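Local coordinates for protein peptidase S15/CocE/NonD (Thaumarchaeota archaeon SCGC AB-539-E09, PDB 4PF1) that acts as a serine aminopeptidase with an alpha/beta hydrolase fold, probably removing residues from the amino-terminal end of peptides, at residues 504-509 against 525-530; 470-475 against 573-578; 529-534 against 558-563; 487-492 against 619-624. All blocks are in the same frame, centred on the assembly; numbering follows the deposited sequence.

Interaction 1: residues 504-509 against 525-530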
# COMPACT_ATOMS: atom_id res chain seq x y z
N VAL A 504 12.59 -32.20 -9.79
CA VAL A 504 12.67 -31.04 -8.90
C VAL A 504 12.50 -31.52 -7.46
O VAL A 504 11.51 -32.19 -7.16
CB VAL A 504 11.62 -29.95 -9.26
CG1 VAL A 504 11.73 -28.74 -8.33
CG2 VAL A 504 11.71 -29.53 -10.72
N VAL A 505 13.47 -31.22 -6.59
CA VAL A 505 13.39 -31.59 -5.18
C VAL A 505 13.38 -30.31 -4.35
O VAL A 505 14.27 -29.48 -4.50
CB VAL A 505 14.52 -32.57 -4.74
CG1 VAL A 505 14.41 -32.91 -3.25
CG2 VAL A 505 14.51 -33.85 -5.57
N LYS A 506 12.35 -30.15 -3.49
CA LYS A 506 12.24 -28.96 -2.63
C LYS A 506 12.24 -29.33 -1.15
O LYS A 506 11.52 -30.25 -0.75
CB LYS A 506 10.94 -28.19 -2.91
CG LYS A 506 10.63 -27.89 -4.36
CD LYS A 506 9.32 -27.14 -4.42
CE LYS A 506 8.66 -27.21 -5.75
NZ LYS A 506 7.21 -26.89 -5.66
N ILE A 507 13.00 -28.58 -0.33
CA ILE A 507 12.98 -28.71 1.13
C ILE A 507 12.20 -27.51 1.64
O ILE A 507 12.48 -26.38 1.24
CB ILE A 507 14.39 -28.83 1.78
CG1 ILE A 507 15.02 -30.20 1.45
CG2 ILE A 507 14.33 -28.59 3.31
CD1 ILE A 507 16.46 -30.27 1.72
N ILE A 508 11.19 -27.75 2.47
CA ILE A 508 10.31 -26.69 2.94
C ILE A 508 10.17 -26.71 4.47
O ILE A 508 10.12 -27.77 5.09
CB ILE A 508 8.92 -26.87 2.24
CG1 ILE A 508 8.97 -26.43 0.76
CG2 ILE A 508 7.77 -26.18 2.99
CD1 ILE A 508 8.26 -27.38 -0.19
N ASP A 509 10.09 -25.50 5.06
CA ASP A 509 9.77 -25.33 6.47
C ASP A 509 8.30 -24.94 6.54
O ASP A 509 7.94 -23.85 6.10
CB ASP A 509 10.68 -24.27 7.13
CG ASP A 509 10.39 -24.02 8.61
OD1 ASP A 509 9.20 -24.06 9.00
OD2 ASP A 509 11.34 -23.74 9.36
N GLN A 525 4.09 -22.65 3.71
CA GLN A 525 5.02 -23.67 3.24
C GLN A 525 6.24 -22.97 2.63
O GLN A 525 6.39 -22.91 1.40
CB GLN A 525 4.34 -24.62 2.24
CG GLN A 525 3.39 -25.61 2.90
CD GLN A 525 2.78 -26.59 1.92
OE1 GLN A 525 3.28 -26.80 0.81
NE2 GLN A 525 1.71 -27.26 2.33
N GLN A 526 7.07 -22.40 3.50
CA GLN A 526 8.25 -21.63 3.12
C GLN A 526 9.32 -22.50 2.48
O GLN A 526 9.91 -23.34 3.17
CB GLN A 526 8.83 -20.92 4.36
CG GLN A 526 10.03 -20.02 4.06
CD GLN A 526 11.10 -20.13 5.11
OE1 GLN A 526 10.84 -20.03 6.32
NE2 GLN A 526 12.33 -20.33 4.67
N MET A 527 9.61 -22.27 1.19
CA MET A 527 10.69 -22.98 0.51
C MET A 527 12.01 -22.58 1.15
O MET A 527 12.19 -21.40 1.50
CB MET A 527 10.68 -22.71 -1.00
CG MET A 527 11.45 -23.75 -1.79
SD MET A 527 10.95 -23.85 -3.52
CE MET A 527 11.73 -22.34 -4.16
N LEU A 528 12.91 -23.55 1.38
CA LEU A 528 14.16 -23.31 2.09
C LEU A 528 15.39 -23.68 1.25
O LEU A 528 16.38 -22.95 1.25
CB LEU A 528 14.14 -24.10 3.42
CG LEU A 528 15.31 -23.88 4.37
CD1 LEU A 528 15.17 -22.56 5.12
CD2 LEU A 528 15.42 -25.03 5.34
N SER A 529 15.32 -24.83 0.56
CA SER A 529 16.39 -25.31 -0.32
C SER A 529 15.79 -26.18 -1.39
O SER A 529 15.13 -27.16 -1.08
CB SER A 529 17.44 -26.09 0.48
OG SER A 529 18.43 -26.64 -0.36
N ALA A 530 15.96 -25.79 -2.66
CA ALA A 530 15.37 -26.52 -3.77
C ALA A 530 16.22 -26.45 -5.03
O ALA A 530 16.84 -25.42 -5.30
CB ALA A 530 13.98 -25.98 -4.07

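Interaction 2: residues 470-475 against 573-578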
# COMPACT_ATOMS: atom_id res chain seq x y z
N VAL A 470 2.29 -33.34 -8.39
CA VAL A 470 3.33 -33.01 -7.40
C VAL A 470 3.21 -34.01 -6.22
O VAL A 470 2.10 -34.32 -5.80
CB VAL A 470 3.21 -31.53 -6.90
CG1 VAL A 470 4.24 -31.21 -5.81
CG2 VAL A 470 3.34 -30.53 -8.05
N LEU A 471 4.35 -34.51 -5.72
CA LEU A 471 4.36 -35.41 -4.56
C LEU A 471 4.74 -34.63 -3.32
O LEU A 471 5.57 -33.71 -3.40
CB LEU A 471 5.31 -36.59 -4.75
CG LEU A 471 4.97 -37.60 -5.86
CD1 LEU A 471 6.00 -38.69 -5.91
CD2 LEU A 471 3.57 -38.20 -5.66
N VAL A 472 4.11 -34.94 -2.19
CA VAL A 472 4.34 -34.21 -0.93
C VAL A 472 4.56 -35.19 0.23
O VAL A 472 3.84 -36.19 0.35
CB VAL A 472 3.17 -33.22 -0.62
CG1 VAL A 472 3.53 -32.30 0.54
CG2 VAL A 472 2.77 -32.40 -1.85
N TRP A 473 5.55 -34.89 1.09
CA TRP A 473 5.86 -35.62 2.32
C TRP A 473 6.17 -34.61 3.41
O TRP A 473 6.84 -33.61 3.15
CB TRP A 473 7.04 -36.59 2.14
CG TRP A 473 6.86 -37.61 1.06
CD1 TRP A 473 6.26 -38.83 1.17
CD2 TRP A 473 7.31 -37.51 -0.30
NE1 TRP A 473 6.31 -39.50 -0.03
CE2 TRP A 473 6.96 -38.71 -0.95
CE3 TRP A 473 8.02 -36.53 -1.02
CZ2 TRP A 473 7.26 -38.95 -2.29
CZ3 TRP A 473 8.33 -36.78 -2.35
CH2 TRP A 473 7.97 -37.98 -2.97
N ALA A 474 5.69 -34.85 4.64
CA ALA A 474 5.92 -33.94 5.75
C ALA A 474 6.01 -34.68 7.07
O ALA A 474 5.31 -35.68 7.27
CB ALA A 474 4.81 -32.89 5.82
N THR A 475 6.86 -34.19 7.98
CA THR A 475 6.99 -34.73 9.33
C THR A 475 5.79 -34.27 10.16
O THR A 475 5.05 -33.39 9.71
CB THR A 475 8.32 -34.25 9.99
OG1 THR A 475 8.21 -32.86 10.30
CG2 THR A 475 9.55 -34.50 9.13
N MET A 573 9.17 -30.38 5.25
CA MET A 573 8.46 -30.87 4.08
C MET A 573 9.38 -31.11 2.89
O MET A 573 10.36 -30.38 2.69
CB MET A 573 7.34 -29.89 3.69
CG MET A 573 6.57 -30.28 2.44
SD MET A 573 5.23 -29.14 2.07
CE MET A 573 3.96 -29.77 3.17
N VAL A 574 9.05 -32.14 2.11
CA VAL A 574 9.73 -32.47 0.86
C VAL A 574 8.67 -32.51 -0.26
O VAL A 574 7.65 -33.20 -0.12
CB VAL A 574 10.54 -33.79 0.96
CG1 VAL A 574 11.02 -34.26 -0.42
CG2 VAL A 574 11.73 -33.63 1.90
N GLN A 575 8.89 -31.73 -1.33
CA GLN A 575 8.02 -31.72 -2.50
C GLN A 575 8.82 -32.15 -3.73
O GLN A 575 9.96 -31.71 -3.91
CB GLN A 575 7.39 -30.33 -2.71
CG GLN A 575 6.17 -30.08 -1.82
CD GLN A 575 5.46 -28.77 -2.11
OE1 GLN A 575 5.49 -28.23 -3.22
NE2 GLN A 575 4.76 -28.25 -1.11
N VAL A 576 8.26 -33.07 -4.53
CA VAL A 576 8.90 -33.57 -5.76
C VAL A 576 7.95 -33.36 -6.96
O VAL A 576 6.77 -33.72 -6.90
CB VAL A 576 9.39 -35.05 -5.63
CG1 VAL A 576 9.70 -35.66 -7.00
CG2 VAL A 576 10.60 -35.14 -4.72
N GLN A 577 8.48 -32.76 -8.04
CA GLN A 577 7.73 -32.49 -9.28
C GLN A 577 8.65 -32.69 -10.50
O GLN A 577 9.85 -32.94 -10.32
CB GLN A 577 7.10 -31.09 -9.25
CG GLN A 577 8.07 -29.95 -8.98
CD GLN A 577 7.35 -28.65 -8.72
OE1 GLN A 577 6.57 -28.53 -7.78
NE2 GLN A 577 7.62 -27.65 -9.54
N SER A 578 8.09 -32.62 -11.73
CA SER A 578 8.86 -32.89 -12.95
C SER A 578 8.98 -31.68 -13.92
O SER A 578 9.46 -31.85 -15.04
CB SER A 578 8.27 -34.08 -13.69
OG SER A 578 8.58 -35.30 -13.02

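Interaction 3: residues 529-534 against 558-563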
# COMPACT_ATOMS: atom_id res chain seq x y z
N SER A 529 15.32 -24.83 0.56
CA SER A 529 16.39 -25.31 -0.32
C SER A 529 15.79 -26.18 -1.39
O SER A 529 15.13 -27.16 -1.08
CB SER A 529 17.44 -26.09 0.48
OG SER A 529 18.43 -26.64 -0.36
N ALA A 530 15.96 -25.79 -2.66
CA ALA A 530 15.37 -26.52 -3.77
C ALA A 530 16.22 -26.45 -5.03
O ALA A 530 16.84 -25.42 -5.30
CB ALA A 530 13.98 -25.98 -4.07
N ASP A 531 16.24 -27.54 -5.81
CA ASP A 531 16.95 -27.56 -7.09
C ASP A 531 16.34 -28.58 -8.04
O ASP A 531 15.41 -29.31 -7.68
CB ASP A 531 18.46 -27.78 -6.92
CG ASP A 531 19.28 -26.82 -7.78
OD1 ASP A 531 18.84 -26.52 -8.92
OD2 ASP A 531 20.32 -26.33 -7.29
N ILE A 532 16.84 -28.60 -9.28
CA ILE A 532 16.34 -29.44 -10.37
C ILE A 532 17.50 -30.23 -11.00
O ILE A 532 18.63 -29.73 -11.08
CB ILE A 532 15.59 -28.55 -11.42
CG1 ILE A 532 15.02 -29.38 -12.61
CG2 ILE A 532 16.47 -27.38 -11.91
CD1 ILE A 532 14.03 -28.63 -13.53
N PHE A 533 17.21 -31.45 -11.46
CA PHE A 533 18.18 -32.30 -12.13
C PHE A 533 17.61 -32.76 -13.47
O PHE A 533 16.51 -33.33 -13.50
CB PHE A 533 18.56 -33.51 -11.25
CG PHE A 533 19.77 -34.29 -11.72
CD1 PHE A 533 19.70 -35.12 -12.83
CD2 PHE A 533 20.97 -34.22 -11.02
CE1 PHE A 533 20.82 -35.83 -13.26
CE2 PHE A 533 22.08 -34.95 -11.44
CZ PHE A 533 22.00 -35.74 -12.57
N ARG A 534 18.35 -32.54 -14.57
CA ARG A 534 17.92 -33.02 -15.89
C ARG A 534 18.39 -34.46 -16.05
O ARG A 534 19.60 -34.72 -16.14
CB ARG A 534 18.44 -32.11 -17.02
CG ARG A 534 17.82 -32.42 -18.38
CD ARG A 534 17.53 -31.16 -19.17
NE ARG A 534 16.25 -30.56 -18.79
CZ ARG A 534 15.79 -29.42 -19.31
NH1 ARG A 534 16.49 -28.76 -20.22
NH2 ARG A 534 14.62 -28.94 -18.92
N PRO A 558 22.44 -32.80 -5.23
CA PRO A 558 22.87 -31.90 -4.15
C PRO A 558 21.99 -30.65 -4.18
O PRO A 558 21.66 -30.16 -5.26
CB PRO A 558 24.34 -31.59 -4.48
CG PRO A 558 24.71 -32.51 -5.62
CD PRO A 558 23.43 -32.84 -6.32
N LEU A 559 21.55 -30.18 -3.01
CA LEU A 559 20.63 -29.05 -2.93
C LEU A 559 21.31 -27.80 -2.34
O LEU A 559 22.32 -27.94 -1.65
CB LEU A 559 19.39 -29.44 -2.11
CG LEU A 559 18.51 -30.55 -2.73
CD1 LEU A 559 17.63 -31.20 -1.68
CD2 LEU A 559 17.67 -30.02 -3.89
N PRO A 560 20.77 -26.58 -2.58
CA PRO A 560 21.41 -25.36 -2.03
C PRO A 560 21.65 -25.44 -0.52
O PRO A 560 20.93 -26.12 0.20
CB PRO A 560 20.40 -24.26 -2.36
CG PRO A 560 19.71 -24.74 -3.58
CD PRO A 560 19.60 -26.23 -3.42
N GLN A 561 22.69 -24.73 -0.05
CA GLN A 561 23.11 -24.72 1.36
C GLN A 561 21.98 -24.34 2.30
O GLN A 561 21.08 -23.58 1.94
CB GLN A 561 24.29 -23.76 1.57
CG GLN A 561 25.48 -23.98 0.64
CD GLN A 561 26.04 -25.39 0.68
OE1 GLN A 561 26.29 -25.97 1.74
NE2 GLN A 561 26.30 -25.95 -0.50
N VAL A 562 22.04 -24.90 3.53
CA VAL A 562 21.10 -24.61 4.61
C VAL A 562 21.86 -24.28 5.90
O VAL A 562 22.94 -24.82 6.14
CB VAL A 562 20.04 -25.72 4.85
CG1 VAL A 562 19.02 -25.77 3.72
CG2 VAL A 562 20.69 -27.09 5.08
N SER A 563 21.29 -23.39 6.70
CA SER A 563 21.74 -22.97 8.02
C SER A 563 20.48 -22.52 8.69
O SER A 563 20.06 -21.37 8.53
CB SER A 563 22.79 -21.86 7.92
OG SER A 563 23.40 -21.65 9.18
O HOH W 1 21.97 -27.54 -5.72

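Interaction 4: residues 487-492 against 619-624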
# COMPACT_ATOMS: atom_id res chain seq x y z
N GLN A 487 25.16 -28.76 3.08
CA GLN A 487 24.46 -29.02 1.84
C GLN A 487 23.62 -30.30 1.94
O GLN A 487 24.18 -31.39 2.07
CB GLN A 487 25.46 -29.10 0.66
CG GLN A 487 24.86 -29.66 -0.64
CD GLN A 487 25.68 -29.30 -1.84
OE1 GLN A 487 26.76 -29.85 -2.07
NE2 GLN A 487 25.16 -28.40 -2.66
N PRO A 488 22.27 -30.19 1.83
CA PRO A 488 21.45 -31.41 1.79
C PRO A 488 21.62 -32.11 0.44
O PRO A 488 21.84 -31.44 -0.57
CB PRO A 488 20.01 -30.89 1.96
CG PRO A 488 20.13 -29.39 2.19
CD PRO A 488 21.45 -28.98 1.64
N VAL A 489 21.56 -33.44 0.42
CA VAL A 489 21.70 -34.20 -0.82
C VAL A 489 20.49 -35.13 -0.97
O VAL A 489 20.19 -35.91 -0.06
CB VAL A 489 23.05 -34.98 -0.91
CG1 VAL A 489 23.10 -35.86 -2.16
CG2 VAL A 489 24.24 -34.01 -0.90
N ALA A 490 19.78 -35.00 -2.09
CA ALA A 490 18.62 -35.84 -2.36
C ALA A 490 19.06 -37.14 -3.01
O ALA A 490 19.66 -37.12 -4.09
CB ALA A 490 17.63 -35.11 -3.25
N ARG A 491 18.82 -38.26 -2.32
CA ARG A 491 19.10 -39.59 -2.86
C ARG A 491 17.78 -40.11 -3.37
O ARG A 491 16.97 -40.62 -2.60
CB ARG A 491 19.73 -40.50 -1.80
CG ARG A 491 20.31 -41.79 -2.38
CD ARG A 491 20.98 -42.64 -1.32
NE ARG A 491 20.01 -43.31 -0.45
CZ ARG A 491 19.84 -43.02 0.84
NH1 ARG A 491 20.58 -42.09 1.42
NH2 ARG A 491 18.92 -43.66 1.55
N LEU A 492 17.49 -39.81 -4.64
CA LEU A 492 16.20 -40.12 -5.24
C LEU A 492 16.23 -41.38 -6.08
O LEU A 492 17.02 -41.49 -7.02
CB LEU A 492 15.73 -38.92 -6.09
CG LEU A 492 14.40 -39.08 -6.83
CD1 LEU A 492 13.22 -38.85 -5.89
CD2 LEU A 492 14.33 -38.14 -8.02
N ALA A 619 15.55 -40.60 0.12
CA ALA A 619 15.73 -39.80 1.33
C ALA A 619 16.52 -38.54 1.06
O ALA A 619 17.25 -38.46 0.07
CB ALA A 619 16.45 -40.62 2.39
N ILE A 620 16.41 -37.57 1.98
CA ILE A 620 17.22 -36.37 1.96
C ILE A 620 18.35 -36.59 2.96
O ILE A 620 18.09 -36.91 4.12
CB ILE A 620 16.40 -35.08 2.29
CG1 ILE A 620 15.17 -34.91 1.35
CG2 ILE A 620 17.30 -33.83 2.30
CD1 ILE A 620 15.46 -34.84 -0.15
N GLU A 621 19.59 -36.49 2.49
CA GLU A 621 20.76 -36.65 3.34
C GLU A 621 21.10 -35.28 3.92
O GLU A 621 21.58 -34.41 3.19
CB GLU A 621 21.94 -37.24 2.56
CG GLU A 621 21.65 -38.60 1.94
CD GLU A 621 22.73 -39.16 1.02
OE1 GLU A 621 23.75 -38.47 0.81
OE2 GLU A 621 22.54 -40.29 0.52
N ILE A 622 20.74 -35.06 5.19
CA ILE A 622 20.94 -33.77 5.87
C ILE A 622 21.90 -33.90 7.05
O ILE A 622 21.98 -34.96 7.69
CB ILE A 622 19.60 -33.12 6.31
CG1 ILE A 622 18.52 -34.17 6.65
CG2 ILE A 622 19.10 -32.13 5.27
CD1 ILE A 622 18.35 -34.40 8.09
N HIS A 623 22.60 -32.81 7.36
CA HIS A 623 23.57 -32.75 8.45
C HIS A 623 22.97 -31.97 9.63
O HIS A 623 22.91 -30.74 9.60
CB HIS A 623 24.88 -32.12 7.93
CG HIS A 623 25.97 -32.05 8.95
ND1 HIS A 623 26.68 -33.17 9.32
CD2 HIS A 623 26.46 -30.97 9.60
CE1 HIS A 623 27.57 -32.75 10.20
NE2 HIS A 623 27.48 -31.43 10.40
N ILE A 624 22.49 -32.71 10.66
CA ILE A 624 21.88 -32.12 11.86
C ILE A 624 22.98 -31.83 12.89
O ILE A 624 23.82 -32.69 13.15
CB ILE A 624 20.74 -33.03 12.44
CG1 ILE A 624 19.57 -33.15 11.45
CG2 ILE A 624 20.25 -32.51 13.82
CD1 ILE A 624 18.44 -34.14 11.86

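Interaction 1: residues 504-509 against 525-530
I507 uses both of its backbone polar atoms on the facing strand: its N donates to S529 O at 2.7 Å, and its O receives L528 N at 2.9 Å. A second amide comes to that same oxygen, S529 N to I507 O at 3.3 Å, in a bond that is weak by its length although fairly straight (167°). Farther along, D509 N is satisfied by Q526 O at 2.9 Å, and the return bond from Q526 N to D509 O is weak.

Two successive residues, L528 and S529, thus face the single residue I507, which is a classic beta bulge; the register slips by one before I508, and the chain turns a corner at S529. The bulge sits on an outermost strand of a four-stranded antiparallel sheet in the C-terminal non-catalytic domain, a jelly-roll-like beta sandwich in this family.

On the face that carries K506, A530, I508 and M527, the aliphatic chain of the lysine contributes to the packing, beside I508, with K506 CD lying 3.8 Å from M527 SD and K506 CG 3.9 Å from A530 CB. Beyond CG the chain is extended and leads away from the strand, and its buried NZ is gripped by the OE1 atoms of Q461, Q575 and Q577, three neutral oxygens around one probable positive charge. The other face carries D509. Its carboxylate is held by two imidazoles, OD1 by H570 ND1 and OD2 by H564 NE2. Q526 OE1 is met by W511 NE1, while Q526 NE2 bonds weakly to M527 O.

Interaction 2: residues 470-475 against 573-578
V576 meets the indole of W473 at its edge, V576 CG2 lying 3.7 Å from W473 CZ3 and near the ring plane, while V574 CG1 approaches W473 CE3 at 3.8 Å. The ring comes back over its own strand, with L471 C 4.3 Å above one face and offset toward the rim. On the opposite face of the sheet V472 CG1 rests 3.7 Å from M573 CE, a methyl that the bend at chi3 (-83°) also brings near A474 CB. Q575 runs alongside V472, pointing the same way.

Beneath these side chains L471 with V576, and W473 with V574, form hydrogen-bonded antiparallel pairs; L471 N to V576 O is 2.8 Å and almost straight (177°). Farther out, W473 NE1 donates to D426 OD2, and V610 of strand 606-625 touches W473, V576 and L471. T464 OG1 and K506 NZ reach Q575 OE1, and Q575 NE2 reaches Q461 O. K434 of the second subunit bonds to V470 O at the sheet's border.

The chemistry is therefore divided: W473, V574 and V576 give an apolar surface to the facing sheet of the sandwich, with the indole's rotation probably limited by the NE1 bond as well as by this packing, whereas the buried amide of Q575 is probably tolerated because both OE1 and NE2 are hydrogen-bonded.

Interaction 3: residues 529-534 against 558-563
S529, at the corner of strand 525-534, turns its hydroxyl into the Pro-Leu-Pro loop that links strands 553-558 and 562-566 of the jelly-roll-like C-terminal domain. With OG anti to the backbone N (chi1 176°), the hydroxyl donates to P560 O at 2.6 Å, arriving from the side of the carbonyl at a C=O...O angle of 123°. S529 OG also lies 3.3 Å from P560 CD and touches L559 CB, while S529 CB rests on V562 CG1 at 3.6 Å.

An alanine in place of S529 would probably leave P560 O without this donor and open a small gap beside P560 CD and L559 CB.

The proline ring continues along the strand: P560 CG sits 3.4 Å from A530 O, and the side chains of P560 and D531 cross obliquely. The end of L559 comes in toward the strand, its CD2 branch reaching D531 CB at 3.9 Å. Each carboxylate oxygen of D531 has a separate task. OD1 uses its anti lone pair, the one away from OD2, for I532 N at 2.9 Å, and H198 ND1 also bonds to it, tying strand 525-534 to strand 197-198. D531 OD2 takes a hydrogen from a water at 2.6 Å, and that water gives its other hydrogen to P558 O at 2.7 Å.

Interaction 4: residues 487-492 against 619-624
The guanidinium of R491 meets the carboxylate of E621 at its edge: R491 NH1 donates to E621 OE2 at 2.8 Å in a salt bridge, with OE2 only 3° out of the guanidinium plane. The two flat groups are turned 38° apart, and the oxygen uses its anti lone pair, away from OE1. A619 CB approaches R491 NH2 obliquely at 4.0 Å. The side chains of R491 and E621 cross at about a right angle, and the bend at chi3 (74°) turns the arginine's NE aside while R491 CD stays 3.4 Å from E621 OE2.

NH1 has a second acidic partner in D405, and Y403 OH bonds to E621 OE1, so one arginine is likely to offset two neighbouring negative charges. An alanine in place of R491 would probably leave E621 OE2 and D405 without their shared counter-charge and let the glutamate's carboxylate turn more easily.

Behind the charges the backbones pair closely, E621 N reaching V489 O at 2.7 Å and R491 N reaching A619 O at 2.9 Å. The face away from the salt bridge is apolar: P488 CB touches I622 CG2 at 3.6 Å, and A490 CB meets I620 CD1 at 3.8 Å, with V505 and I507 of strand 502-510 packed against this layer. One partly exposed face bearing the charges and one buried apolar face fit a sheet whose inner side packs on strand 502-510 in the jelly-roll-like C-terminal domain.

How the interactions relate
All four contacts belong to the C-terminal non-catalytic domain. Interactions 1 and 2 are neighbours in one sheet, centres about 9 Å apart, joined where I508 N meets M573 O at 2.8 Å. Interaction 3 continues interaction 1 through the shared S529 and A530. Interaction 4 belongs to the facing sheet: I507 CD1 packs on P488 CB at 3.6 Å, and V574 CG2 of interaction 2 on I620 CG1 at 3.7 Å. The loop of interaction 3 also meets interaction 4, with L559 N 2.8 Å from P488 O. None includes the probable serine-peptidase triad of the hydrolase domain; a glycerol, probably from crystallisation, lies about 5 Å from the Q526 side chain.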